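Local coordinates for protein SidF, inhibitor of growth family, member 3 (Legionella pneumophila subsp. pneumophila, PDB 4FYE) that probably removes phosphate from phosphoinositide lipids as a membrane-associated phosphatase of Legionella, at residues 202-207 with 247-252; 8-13 with 260-265; 50-55 with 183-188; 266-271 with 647-652. The protein carries 1 engineered substitution. All blocks are in the same frame, centred on the assembly; numbering follows the deposited sequence.

Overall arrangement
Contacts 1, 2 and 3 all use one mixed sheet whose strands run in the order 39-42, 50-55, 184-189, 199-206, 247-254, 260-268. Contact 3 joins 50-55 to 184-189, contact 1 joins 199-206 to 247-254, and their centres lie about 10 Å apart because 184-189 and 199-206 are neighbours. Contact 2 lays the N-terminal helix against the edge strand 260-268, its centre about 9 Å from that of contact 1. The same strand runs on into contact 4, where it meets loop 647-652 and the phosphate bound in that loop. Contact 3 does not touch contact 4; their nearest atoms are about 9 Å apart.

Contact 1 (202-207 with 247-252); sequences IMYIPC and ARMIAG
Strands 199-206 and 247-254 are antiparallel neighbours in the six-stranded mixed sheet, 247-254 next to its edge strand, and their short axes come within 4.2 Å of each other. Met203 with Ile250 and Ile205 with Arg248 are the hydrogen-bonded pairs. Between them Tyr204 sits opposite Met249 in a non-hydrogen-bonded pair, and there the side chains make a Met-aromatic contact. Met249 starts with CG anti to its backbone N (chi1 178°), so the chain runs out alongside the tyrosine. Its CB is 4.2 Å from Tyr204 CE1 and its CG closes to 3.7 Å from the same CE1. The sulfur comes nearest, with SD 3.4 Å from Tyr204 CE1, approaching the ring obliquely and passing the phenol oxygen as well. A bend at chi3 then turns the methyl CE off the line of the chain. This face is closed by helix 652-668, where Ala657 touches both residues and Gln654 bonds the Tyr204 hydroxyl.

On the other face Ile250 CB lies 3.9 Å from Met203 CG, the two chains pointing the same way, while Ile205 CD1 reaches obliquely to Ile250 CG1. Helix 9-16 packs against Met203 and Ile250 here. The straightest backbone bond is Arg248 N to Ile205 O, 2.6 Å long, its N-H at 175° and in the plane of the carbonyl.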
loop_
_atom_site.group_PDB
_atom_site.type_symbol
_atom_site.label_atom_id
_atom_site.label_comp_id
_atom_site.label_asym_id
_atom_site.label_seq_id
_atom_site.Cartn_x
_atom_site.Cartn_y
_atom_site.Cartn_z
ATOM N N ILE A 202 8.363 -12.127 0.026
ATOM C CA ILE A 202 7.642 -10.894 -0.085
ATOM C C ILE A 202 8.653 -9.763 0.078
ATOM O O ILE A 202 9.477 -9.806 0.986
ATOM C CB ILE A 202 6.630 -10.713 1.066
ATOM C CG1 ILE A 202 5.691 -11.894 1.196
ATOM C CG2 ILE A 202 5.800 -9.432 0.827
ATOM C CD1 ILE A 202 5.089 -11.951 2.577
ATOM N N MET A 203 8.541 -8.724 -0.749
ATOM C CA MET A 203 9.419 -7.592 -0.595
ATOM C C MET A 203 8.690 -6.263 -0.758
ATOM O O MET A 203 7.604 -6.235 -1.266
ATOM C CB MET A 203 10.574 -7.691 -1.556
ATOM C CG MET A 203 10.192 -8.072 -2.963
ATOM S SD MET A 203 11.699 -7.929 -3.997
ATOM C CE MET A 203 12.508 -9.536 -3.892
ATOM N N TYR A 204 9.258 -5.205 -0.196
ATOM C CA TYR A 204 8.787 -3.862 -0.263
ATOM C C TYR A 204 9.970 -3.171 -0.876
ATOM O O TYR A 204 11.111 -3.230 -0.325
ATOM C CB TYR A 204 8.438 -3.267 1.139
ATOM C CG TYR A 204 7.078 -3.690 1.764
ATOM C CD1 TYR A 204 6.344 -4.746 1.280
ATOM C CD2 TYR A 204 6.571 -3.033 2.853
ATOM C CE1 TYR A 204 5.121 -5.109 1.836
ATOM C CE2 TYR A 204 5.363 -3.414 3.459
ATOM C CZ TYR A 204 4.634 -4.434 2.951
ATOM O OH TYR A 204 3.437 -4.796 3.562
ATOM N N ILE A 205 9.732 -2.624 -2.082
ATOM C CA ILE A 205 10.715 -1.871 -2.775
ATOM C C ILE A 205 10.217 -0.448 -2.735
ATOM O O ILE A 205 9.119 -0.167 -3.144
ATOM C CB ILE A 205 10.865 -2.326 -4.209
ATOM C CG1 ILE A 205 11.238 -3.805 -4.292
ATOM C CG2 ILE A 205 11.958 -1.507 -4.916
ATOM C CD1 ILE A 205 10.932 -4.341 -5.700
ATOM N N PRO A 206 11.007 0.447 -2.185
ATOM C CA PRO A 206 10.553 1.830 -2.062
ATOM C C PRO A 206 10.393 2.417 -3.456
ATOM O O PRO A 206 11.261 2.290 -4.311
ATOM C CB PRO A 206 11.735 2.535 -1.436
ATOM C CG PRO A 206 12.706 1.481 -1.023
ATOM C CD PRO A 206 12.441 0.278 -1.857
ATOM N N CYS A 207 9.328 3.132 -3.681
ATOM C CA CYS A 207 9.254 3.770 -4.940
ATOM C C CYS A 207 8.794 5.160 -4.721
ATOM O O CYS A 207 8.484 5.547 -3.600
ATOM C CB CYS A 207 8.241 3.033 -5.818
ATOM S SG CYS A 207 6.665 2.979 -4.997
ATOM N N ALA A 247 5.625 2.083 -1.238
ATOM C CA ALA A 247 6.490 1.022 -1.659
ATOM C C ALA A 247 5.755 0.093 -2.625
ATOM O O ALA A 247 4.512 -0.049 -2.573
ATOM C CB ALA A 247 6.939 0.217 -0.419
ATOM N N ARG A 248 6.538 -0.581 -3.442
ATOM C CA ARG A 248 6.045 -1.504 -4.402
ATOM C C ARG A 248 6.129 -2.835 -3.654
ATOM O O ARG A 248 7.191 -3.207 -3.110
ATOM C CB ARG A 248 6.988 -1.525 -5.611
ATOM C CG ARG A 248 6.639 -2.574 -6.670
ATOM C CD ARG A 248 5.469 -2.012 -7.562
ATOM N NE ARG A 248 5.335 -2.882 -8.696
ATOM C CZ ARG A 248 6.062 -2.762 -9.799
ATOM N NH1 ARG A 248 6.898 -1.740 -9.917
ATOM N NH2 ARG A 248 5.943 -3.661 -10.779
ATOM N N MET A 249 5.024 -3.545 -3.643
ATOM C CA MET A 249 4.919 -4.808 -2.936
ATOM C C MET A 249 4.863 -5.974 -3.944
ATOM O O MET A 249 3.957 -6.052 -4.782
ATOM C CB MET A 249 3.675 -4.813 -2.093
ATOM C CG MET A 249 3.433 -6.104 -1.355
ATOM S SD MET A 249 2.305 -5.803 0.052
ATOM C CE MET A 249 0.790 -6.019 -0.839
ATOM N N ILE A 250 5.857 -6.849 -3.873
ATOM C CA ILE A 250 5.946 -7.990 -4.731
ATOM C C ILE A 250 6.012 -9.258 -3.864
ATOM O O ILE A 250 6.750 -9.309 -2.900
ATOM C CB ILE A 250 7.235 -7.951 -5.474
ATOM C CG1 ILE A 250 7.458 -6.572 -6.082
ATOM C CG2 ILE A 250 7.223 -9.056 -6.516
ATOM C CD1 ILE A 250 6.621 -6.335 -7.315
ATOM N N ALA A 251 5.282 -10.297 -4.248
ATOM C CA ALA A 251 5.345 -11.567 -3.544
ATOM C C ALA A 251 5.417 -12.638 -4.601
ATOM O O ALA A 251 4.782 -12.527 -5.636
ATOM C CB ALA A 251 4.102 -11.753 -2.697
ATOM N N GLY A 252 6.212 -13.662 -4.372
ATOM C CA GLY A 252 6.166 -14.759 -5.269
ATOM C C GLY A 252 6.910 -15.992 -4.843
ATOM O O GLY A 252 7.203 -16.167 -3.621
#

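Contact 2 (8-13 with 260-265); sequences NIETYV and VTIHHD
Asp265 OD1 is the best-held polar atom here, gripped by two salt bridges, from Arg248 NE and Arg308 NH1. The other oxygen of the carboxylate, OD2, takes a third from Arg312 NH1. With CG anti to the backbone N (chi1 179°), the acid reaches out from strand 260-268 on the side of the N-terminal helix. So much positive charge around it would probably keep the acid ionised. The methyl CG2 of Ile9 comes alongside, 4.2 Å from Asp265 OD2.

The rest of the meeting is apolar, and Ile262 is its centre. Its CG1 lies anti to the carbonyl carbon and chi2 is extended at 179°, which sends CD1 straight at the helix. That methyl ends 4.1 Å from Ile9 CG2 and 4.1 Å from Glu10 CA, so it rests partly on the helix backbone itself, with Val13 CG2 flanking it at 4.5 Å from Ile262 CD1. Val13 turns its other methyl, CG1, to Val260 CG1 at 4.3 Å. At the margin the extended Glu10 chain passes over Val260; its OE1 and Val260 O are both acceptors and make no bond.

Just past Ile262 the strand has a classic beta bulge, His263 and His264 both facing Ala251. The two histidines touch helix 652-668 on one side of the sheet. On the other side the 9-13 turn of helix 9-16 runs at 117° to strand segment 260-265, and the helix also reaches strand 199-206 through Phe201 and Met203.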
loop_
_atom_site.group_PDB
_atom_site.type_symbol
_atom_site.label_atom_id
_atom_site.label_comp_id
_atom_site.label_asym_id
_atom_site.label_seq_id
_atom_site.Cartn_x
_atom_site.Cartn_y
_atom_site.Cartn_z
ATOM N N ASN A 8 13.427 -4.102 -15.782
ATOM C CA ASN A 8 12.241 -4.893 -15.745
ATOM C C ASN A 8 12.065 -5.412 -14.309
ATOM O O ASN A 8 13.030 -5.822 -13.694
ATOM C CB ASN A 8 12.429 -6.018 -16.743
ATOM C CG ASN A 8 11.334 -7.011 -16.687
ATOM O OD1 ASN A 8 10.313 -6.853 -17.354
ATOM N ND2 ASN A 8 11.507 -8.032 -15.873
ATOM N N ILE A 9 10.841 -5.361 -13.777
ATOM C CA ILE A 9 10.586 -5.730 -12.400
ATOM C C ILE A 9 11.053 -7.176 -12.121
ATOM O O ILE A 9 11.766 -7.420 -11.139
ATOM C CB ILE A 9 9.095 -5.501 -12.056
ATOM C CG1 ILE A 9 8.917 -4.700 -10.758
ATOM C CG2 ILE A 9 8.188 -6.733 -12.254
ATOM C CD1 ILE A 9 9.741 -5.084 -9.573
ATOM N N GLU A 10 10.704 -8.117 -13.005
ATOM C CA GLU A 10 11.077 -9.480 -12.792
ATOM C C GLU A 10 12.586 -9.614 -12.747
ATOM O O GLU A 10 13.109 -10.345 -11.873
ATOM C CB GLU A 10 10.511 -10.443 -13.849
ATOM C CG GLU A 10 10.745 -11.884 -13.421
ATOM C CD GLU A 10 10.386 -12.980 -14.446
ATOM O OE1 GLU A 10 11.102 -14.037 -14.476
ATOM O OE2 GLU A 10 9.388 -12.803 -15.200
ATOM N N THR A 11 13.314 -8.946 -13.655
ATOM C CA THR A 11 14.757 -9.181 -13.635
ATOM C C THR A 11 15.330 -8.563 -12.348
ATOM O O THR A 11 16.090 -9.187 -11.616
ATOM C CB THR A 11 15.530 -8.747 -14.907
ATOM O OG1 THR A 11 16.049 -7.441 -14.695
ATOM C CG2 THR A 11 14.679 -8.770 -16.177
ATOM N N TYR A 12 14.924 -7.353 -12.039
ATOM C CA TYR A 12 15.275 -6.821 -10.737
ATOM C C TYR A 12 14.975 -7.723 -9.517
ATOM O O TYR A 12 15.845 -7.933 -8.666
ATOM C CB TYR A 12 14.678 -5.462 -10.535
ATOM C CG TYR A 12 15.202 -4.720 -9.335
ATOM C CD1 TYR A 12 16.578 -4.640 -9.041
ATOM C CD2 TYR A 12 14.339 -4.041 -8.521
ATOM C CE1 TYR A 12 17.053 -3.908 -7.946
ATOM C CE2 TYR A 12 14.792 -3.290 -7.447
ATOM C CZ TYR A 12 16.138 -3.225 -7.160
ATOM O OH TYR A 12 16.518 -2.491 -6.052
ATOM N N VAL A 13 13.780 -8.274 -9.426
ATOM C CA VAL A 13 13.420 -9.099 -8.255
ATOM C C VAL A 13 14.340 -10.330 -8.184
ATOM O O VAL A 13 14.760 -10.781 -7.078
ATOM C CB VAL A 13 11.962 -9.536 -8.388
ATOM C CG1 VAL A 13 11.648 -10.663 -7.436
ATOM C CG2 VAL A 13 11.000 -8.309 -8.270
ATOM N N VAL A 260 12.012 -16.781 -11.021
ATOM C CA VAL A 260 10.985 -16.301 -10.176
ATOM C C VAL A 260 9.653 -16.355 -10.896
ATOM O O VAL A 260 9.601 -16.090 -12.079
ATOM C CB VAL A 260 11.359 -14.875 -9.784
ATOM C CG1 VAL A 260 10.170 -13.982 -9.750
ATOM C CG2 VAL A 260 12.106 -14.898 -8.468
ATOM N N THR A 261 8.588 -16.736 -10.188
ATOM C CA THR A 261 7.236 -16.422 -10.643
ATOM C C THR A 261 6.642 -15.443 -9.607
ATOM O O THR A 261 6.741 -15.664 -8.394
ATOM C CB THR A 261 6.404 -17.717 -10.721
ATOM O OG1 THR A 261 7.055 -18.614 -11.630
ATOM C CG2 THR A 261 4.984 -17.479 -11.193
ATOM N N ILE A 262 5.988 -14.402 -10.092
ATOM C CA ILE A 262 5.489 -13.335 -9.287
ATOM C C ILE A 262 4.011 -13.582 -9.112
ATOM O O ILE A 262 3.313 -13.658 -10.101
ATOM C CB ILE A 262 5.797 -11.973 -9.953
ATOM C CG1 ILE A 262 7.316 -11.673 -9.863
ATOM C CG2 ILE A 262 5.085 -10.856 -9.213
ATOM C CD1 ILE A 262 7.737 -10.376 -10.516
ATOM N N HIS A 263 3.528 -13.743 -7.870
ATOM C CA HIS A 263 2.091 -13.994 -7.624
ATOM C C HIS A 263 1.347 -12.747 -7.200
ATOM O O HIS A 263 0.127 -12.752 -7.151
ATOM C CB HIS A 263 1.851 -15.109 -6.577
ATOM C CG HIS A 263 2.734 -16.315 -6.758
ATOM N ND1 HIS A 263 2.625 -17.166 -7.826
ATOM C CD2 HIS A 263 3.792 -16.799 -5.981
ATOM C CE1 HIS A 263 3.548 -18.133 -7.722
ATOM N NE2 HIS A 263 4.272 -17.907 -6.605
ATOM N N HIS A 264 2.053 -11.675 -6.884
ATOM C CA HIS A 264 1.397 -10.422 -6.510
ATOM C C HIS A 264 2.314 -9.252 -6.725
ATOM O O HIS A 264 3.524 -9.280 -6.384
ATOM C CB HIS A 264 0.930 -10.466 -5.064
ATOM C CG HIS A 264 0.243 -9.203 -4.598
ATOM N ND1 HIS A 264 -1.014 -8.893 -4.952
ATOM C CD2 HIS A 264 0.672 -8.190 -3.763
ATOM C CE1 HIS A 264 -1.381 -7.739 -4.401
ATOM N NE2 HIS A 264 -0.348 -7.300 -3.661
ATOM N N ASP A 265 1.716 -8.183 -7.225
ATOM C CA ASP A 265 2.406 -6.974 -7.578
ATOM C C ASP A 265 1.429 -5.761 -7.394
ATOM O O ASP A 265 0.495 -5.578 -8.191
ATOM C CB ASP A 265 2.883 -7.108 -9.021
ATOM C CG ASP A 265 3.624 -5.841 -9.507
ATOM O OD1 ASP A 265 3.419 -4.731 -8.906
ATOM O OD2 ASP A 265 4.443 -5.967 -10.457
#

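Contact 3 (50-55 with 183-188); sequences QVVVVN and DTLIHR
Two parallel strands, 50-55 and 184-189, lie side by side here although four long helices separate them in the chain. Five backbone hydrogen bonds join them in a regular ladder, the shortest being Ile186 N to Val52 O at 2.8 Å.

Val51, Val52, Val53 and Val54 share one conformation, CG1 anti to the backbone N and CG2 beside it. On the face of Val51 and Val53, Ile186 keeps its CG1 beside the backbone N with chi2 extended (-174°). Its CD1 thus reaches back to Val51 CG1, 3.9 Å away, while Val53 CG2 stands 4.0 Å from Ile186 CB. Arg188 has CG beside its N and an extended chi2 (173°), which carry CD to Val53 CG1 and to 3.4 Å from Asn55 OD1; the bend at chi3 (70°) then turns NE and the guanidinium away.

On the opposite face Val52 CG2 meets Leu185 CD2 at 4.0 Å, the two chains pointing the same way. His187, with CG anti to its N, presents its ring edge to Val54 O, which lies in the ring plane, 3.1 Å from His187 CD2.

The middle, of valines with Leu185 and Ile186, is apolar. Several polar groups look outward: Gln50 to Asn27 O and His29 N, Asp183 OD2 to Tyr32 OH, His187 NE2 to Ser56 OG, and Arg188 to Glu199, a salt bridge that implies a charged border to an oily interior.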
loop_
_atom_site.group_PDB
_atom_site.type_symbol
_atom_site.label_atom_id
_atom_site.label_comp_id
_atom_site.label_asym_id
_atom_site.label_seq_id
_atom_site.Cartn_x
_atom_site.Cartn_y
_atom_site.Cartn_z
ATOM N N GLN A 50 20.596 -0.110 -0.213
ATOM C CA GLN A 50 20.753 -1.299 0.599
ATOM C C GLN A 50 19.513 -2.145 0.635
ATOM O O GLN A 50 18.416 -1.663 0.341
ATOM C CB GLN A 50 21.190 -0.920 2.014
ATOM C CG GLN A 50 22.703 -0.692 2.066
ATOM C CD GLN A 50 23.160 -0.000 3.341
ATOM O OE1 GLN A 50 22.500 -0.070 4.383
ATOM N NE2 GLN A 50 24.314 0.668 3.267
ATOM N N VAL A 51 19.696 -3.379 1.097
ATOM C CA VAL A 51 18.650 -4.342 1.144
ATOM C C VAL A 51 18.676 -5.048 2.472
ATOM O O VAL A 51 19.735 -5.503 2.890
ATOM C CB VAL A 51 18.935 -5.368 0.077
ATOM C CG1 VAL A 51 17.829 -6.378 0.012
ATOM C CG2 VAL A 51 19.090 -4.644 -1.234
ATOM N N VAL A 52 17.529 -5.174 3.137
ATOM C CA VAL A 52 17.521 -5.942 4.352
ATOM C C VAL A 52 16.746 -7.242 4.122
ATOM O O VAL A 52 15.595 -7.205 3.633
ATOM C CB VAL A 52 16.793 -5.198 5.453
ATOM C CG1 VAL A 52 16.923 -5.999 6.740
ATOM C CG2 VAL A 52 17.294 -3.757 5.613
ATOM N N VAL A 53 17.311 -8.380 4.516
ATOM C CA VAL A 53 16.725 -9.690 4.187
ATOM C C VAL A 53 16.544 -10.517 5.487
ATOM O O VAL A 53 17.426 -10.556 6.328
ATOM C CB VAL A 53 17.608 -10.466 3.168
ATOM C CG1 VAL A 53 17.026 -11.839 2.820
ATOM C CG2 VAL A 53 17.791 -9.695 1.852
ATOM N N VAL A 54 15.398 -11.153 5.643
ATOM C CA VAL A 54 15.155 -12.035 6.736
ATOM C C VAL A 54 14.703 -13.388 6.179
ATOM O O VAL A 54 13.757 -13.438 5.389
ATOM C CB VAL A 54 13.998 -11.505 7.641
ATOM C CG1 VAL A 54 13.527 -12.597 8.586
ATOM C CG2 VAL A 54 14.412 -10.329 8.512
ATOM N N ASN A 55 15.314 -14.480 6.633
ATOM C CA ASN A 55 14.789 -15.845 6.421
ATOM C C ASN A 55 14.102 -16.404 7.638
ATOM O O ASN A 55 14.682 -16.372 8.722
ATOM C CB ASN A 55 15.944 -16.811 6.018
ATOM C CG ASN A 55 16.822 -16.203 4.962
ATOM O OD1 ASN A 55 16.519 -16.292 3.781
ATOM N ND2 ASN A 55 17.827 -15.465 5.378
ATOM N N ASP A 183 15.690 1.481 2.205
ATOM C CA ASP A 183 16.184 0.192 1.885
ATOM C C ASP A 183 15.069 -0.683 1.255
ATOM O O ASP A 183 13.869 -0.548 1.545
ATOM C CB ASP A 183 16.674 -0.445 3.188
ATOM C CG ASP A 183 17.878 0.245 3.782
ATOM O OD1 ASP A 183 18.614 0.977 3.067
ATOM O OD2 ASP A 183 18.109 0.039 5.008
ATOM N N THR A 184 15.459 -1.611 0.427
ATOM C CA THR A 184 14.516 -2.607 -0.007
ATOM C C THR A 184 14.344 -3.651 1.104
ATOM O O THR A 184 15.316 -4.031 1.739
ATOM C CB THR A 184 15.047 -3.284 -1.277
ATOM O OG1 THR A 184 14.897 -2.379 -2.372
ATOM C CG2 THR A 184 14.206 -4.421 -1.577
ATOM N N LEU A 185 13.132 -4.122 1.329
ATOM C CA LEU A 185 12.972 -5.062 2.383
ATOM C C LEU A 185 12.423 -6.385 1.892
ATOM O O LEU A 185 11.399 -6.424 1.165
ATOM C CB LEU A 185 12.025 -4.497 3.420
ATOM C CG LEU A 185 12.231 -3.033 3.739
ATOM C CD1 LEU A 185 10.954 -2.661 4.485
ATOM C CD2 LEU A 185 13.488 -2.825 4.617
ATOM N N ILE A 186 13.081 -7.473 2.332
ATOM C CA ILE A 186 12.772 -8.818 1.867
ATOM C C ILE A 186 12.556 -9.829 2.992
ATOM O O ILE A 186 13.350 -9.937 3.929
ATOM C CB ILE A 186 13.879 -9.345 0.938
ATOM C CG1 ILE A 186 14.111 -8.373 -0.198
ATOM C CG2 ILE A 186 13.448 -10.659 0.258
ATOM C CD1 ILE A 186 15.084 -8.915 -1.233
ATOM N N HIS A 187 11.473 -10.577 2.902
ATOM C CA HIS A 187 11.303 -11.761 3.732
ATOM C C HIS A 187 11.175 -12.997 2.909
ATOM O O HIS A 187 10.203 -13.109 2.114
ATOM C CB HIS A 187 10.067 -11.622 4.551
ATOM C CG HIS A 187 9.843 -12.747 5.523
ATOM N ND1 HIS A 187 8.654 -12.996 6.043
ATOM C CD2 HIS A 187 10.685 -13.741 5.983
ATOM C CE1 HIS A 187 8.718 -14.024 6.879
ATOM N NE2 HIS A 187 9.964 -14.513 6.806
ATOM N N ARG A 188 12.121 -13.924 3.099
ATOM C CA ARG A 188 12.096 -15.273 2.483
ATOM C C ARG A 188 11.750 -16.393 3.460
ATOM O O ARG A 188 12.313 -16.464 4.572
ATOM C CB ARG A 188 13.501 -15.627 2.002
ATOM C CG ARG A 188 14.103 -14.491 1.188
ATOM C CD ARG A 188 15.592 -14.754 0.843
ATOM N NE ARG A 188 15.757 -15.828 -0.123
ATOM C CZ ARG A 188 16.624 -15.792 -1.136
ATOM N NH1 ARG A 188 17.422 -14.740 -1.317
ATOM N NH2 ARG A 188 16.700 -16.816 -1.975
#

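Contact 4 (266-271 with 647-652); sequences SFSGPG and KSNNDR. With PO4 (phosphate ion), chain B.
A phosphate ion, probably from the crystallisation liquor, sits in the curl of loop 647-652. Backbone N-H groups point in at it. Lys647 N binds O2 at 2.8 Å. Asp651 N binds O4 and Arg652 N binds O1, with a weak bond from Asn649 N to O4. Arg652 adds its side chain, bringing the edge of the guanidinium to the ion so that NE holds O1 at 2.7 Å and NH2 holds O2 at 2.9 Å. Asp651 OD2 comes within 2.4 Å of O3, and Ser646 OG supplies a further hydrogen bond.

Further out, the loop is braced from several directions. Asp651 OD1 accepts from Lys718 N, Asn650 OD1 bonds Asn711, and Gln654 NE2 holds Asn649 O. Asn649 itself has left-handed backbone angles, which help turn the chain around the ion. Behind it comes the loop that follows strand 260-268: Gly271 CA packs 4.1 Å from Asn649 CB, and Gly271 C lies 3.7 Å from Lys647 O. The bare CA of Gly271 lets the two backbones come close. Gly269 and the cis peptide before Pro270 shape this turn, and Lys647 also pairs through its backbone with Ala272.

Helix 652-668 begins directly at the ion, so its N-terminal end would add to the attraction for negative charge. Ser646 to Arg652 follow the spacing of the CX5R P-loop of cysteine-based phosphatases, Ser646 standing where the cysteine would be, consistent with the phosphate marking the active site of this phosphoinositide phosphatase.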
loop_
_atom_site.group_PDB
_atom_site.type_symbol
_atom_site.label_atom_id
_atom_site.label_comp_id
_atom_site.label_asym_id
_atom_site.label_seq_id
_atom_site.Cartn_x
_atom_site.Cartn_y
_atom_site.Cartn_z
ATOM N N SER A 266 1.614 -4.978 -6.330
ATOM C CA SER A 266 0.745 -3.862 -6.048
ATOM C C SER A 266 1.503 -2.863 -5.213
ATOM O O SER A 266 2.760 -2.928 -5.134
ATOM C CB SER A 266 -0.532 -4.323 -5.347
ATOM O OG SER A 266 -0.352 -4.702 -3.988
ATOM N N PHE A 267 0.774 -1.936 -4.591
ATOM C CA PHE A 267 1.437 -0.890 -3.823
ATOM C C PHE A 267 1.075 -0.938 -2.364
ATOM O O PHE A 267 -0.099 -1.085 -1.973
ATOM C CB PHE A 267 1.092 0.526 -4.366
ATOM C CG PHE A 267 1.811 0.889 -5.624
ATOM C CD1 PHE A 267 3.192 1.174 -5.602
ATOM C CD2 PHE A 267 1.114 0.961 -6.852
ATOM C CE1 PHE A 267 3.888 1.495 -6.761
ATOM C CE2 PHE A 267 1.789 1.304 -8.024
ATOM C CZ PHE A 267 3.190 1.523 -7.991
ATOM N N SER A 268 2.079 -0.755 -1.529
ATOM C CA SER A 268 1.775 -0.438 -0.145
ATOM C C SER A 268 1.880 1.063 -0.040
ATOM O O SER A 268 2.941 1.660 -0.347
ATOM C CB SER A 268 2.745 -1.139 0.822
ATOM O OG SER A 268 2.920 -0.413 2.018
ATOM N N GLY A 269 0.800 1.695 0.384
ATOM C CA GLY A 269 0.700 3.132 0.323
ATOM C C GLY A 269 0.125 3.542 -1.013
ATOM O O GLY A 269 -0.362 2.716 -1.759
ATOM N N PRO A 270 0.145 4.828 -1.301
ATOM C CA PRO A 270 0.751 5.814 -0.422
ATOM C C PRO A 270 -0.098 6.044 0.808
ATOM O O PRO A 270 -1.274 5.710 0.837
ATOM C CB PRO A 270 0.764 7.065 -1.283
ATOM C CG PRO A 270 -0.435 6.920 -2.137
ATOM C CD PRO A 270 -0.668 5.455 -2.349
ATOM N N GLY A 271 0.508 6.640 1.818
ATOM C CA GLY A 271 -0.184 6.917 3.053
ATOM C C GLY A 271 -0.967 8.138 2.669
ATOM O O GLY A 271 -1.191 8.346 1.488
ATOM N N LYS A 647 -3.711 6.455 7.592
ATOM C CA LYS A 647 -3.083 7.791 7.700
ATOM C C LYS A 647 -1.604 7.716 7.340
ATOM O O LYS A 647 -1.214 8.246 6.315
ATOM C CB LYS A 647 -3.330 8.468 9.070
ATOM C CG LYS A 647 -2.827 9.905 9.143
ATOM C CD LYS A 647 -3.415 10.673 10.318
ATOM C CE LYS A 647 -3.809 12.087 9.852
ATOM N NZ LYS A 647 -3.862 13.185 10.871
ATOM N N SER A 648 -0.818 7.032 8.165
ATOM C CA SER A 648 0.614 6.823 7.880
ATOM C C SER A 648 0.960 5.494 7.131
ATOM O O SER A 648 2.096 5.293 6.718
ATOM C CB SER A 648 1.379 6.859 9.210
ATOM O OG SER A 648 0.997 5.728 10.012
ATOM N N ASN A 649 -0.003 4.586 7.106
ATOM C CA ASN A 649 0.132 3.295 6.454
ATOM C C ASN A 649 0.932 2.298 7.269
ATOM O O ASN A 649 1.181 1.192 6.831
ATOM C CB ASN A 649 0.739 3.429 5.066
ATOM C CG ASN A 649 0.410 2.247 4.192
ATOM O OD1 ASN A 649 -0.743 1.847 4.091
ATOM N ND2 ASN A 649 1.424 1.665 3.575
ATOM N N ASN A 650 1.342 2.706 8.455
ATOM C CA ASN A 650 2.017 1.815 9.379
ATOM C C ASN A 650 1.143 0.689 9.911
ATOM O O ASN A 650 1.619 -0.413 10.140
ATOM C CB ASN A 650 2.650 2.597 10.524
ATOM C CG ASN A 650 3.891 3.338 10.095
ATOM O OD1 ASN A 650 4.644 2.862 9.256
ATOM N ND2 ASN A 650 4.105 4.510 10.662
ATOM N N ASP A 651 -0.123 0.983 10.165
ATOM C CA ASP A 651 -0.951 0.054 10.908
ATOM C C ASP A 651 -2.090 -0.627 10.157
ATOM O O ASP A 651 -1.977 -1.781 9.795
ATOM C CB ASP A 651 -1.460 0.742 12.168
ATOM C CG ASP A 651 -0.406 1.620 12.807
ATOM O OD1 ASP A 651 0.600 1.082 13.299
ATOM O OD2 ASP A 651 -0.573 2.850 12.809
ATOM N N ARG A 652 -3.185 0.082 9.928
ATOM C CA ARG A 652 -4.356 -0.526 9.305
ATOM C C ARG A 652 -4.095 -1.016 7.889
ATOM O O ARG A 652 -4.537 -2.083 7.505
ATOM C CB ARG A 652 -5.530 0.448 9.305
ATOM C CG ARG A 652 -6.422 0.340 10.522
ATOM C CD ARG A 652 -7.330 1.544 10.646
ATOM N NE ARG A 652 -6.615 2.790 10.430
ATOM C CZ ARG A 652 -7.171 3.988 10.519
ATOM N NH1 ARG A 652 -8.448 4.102 10.813
ATOM N NH2 ARG A 652 -6.449 5.070 10.312
HETATM P P PO4 B . -2.901 3.873 10.562
HETATM O O1 PO4 B . -3.924 2.755 10.792
HETATM O O2 PO4 B . -3.582 5.112 9.993
HETATM O O3 PO4 B . -2.166 4.357 11.821
HETATM O O4 PO4 B . -1.833 3.387 9.564
#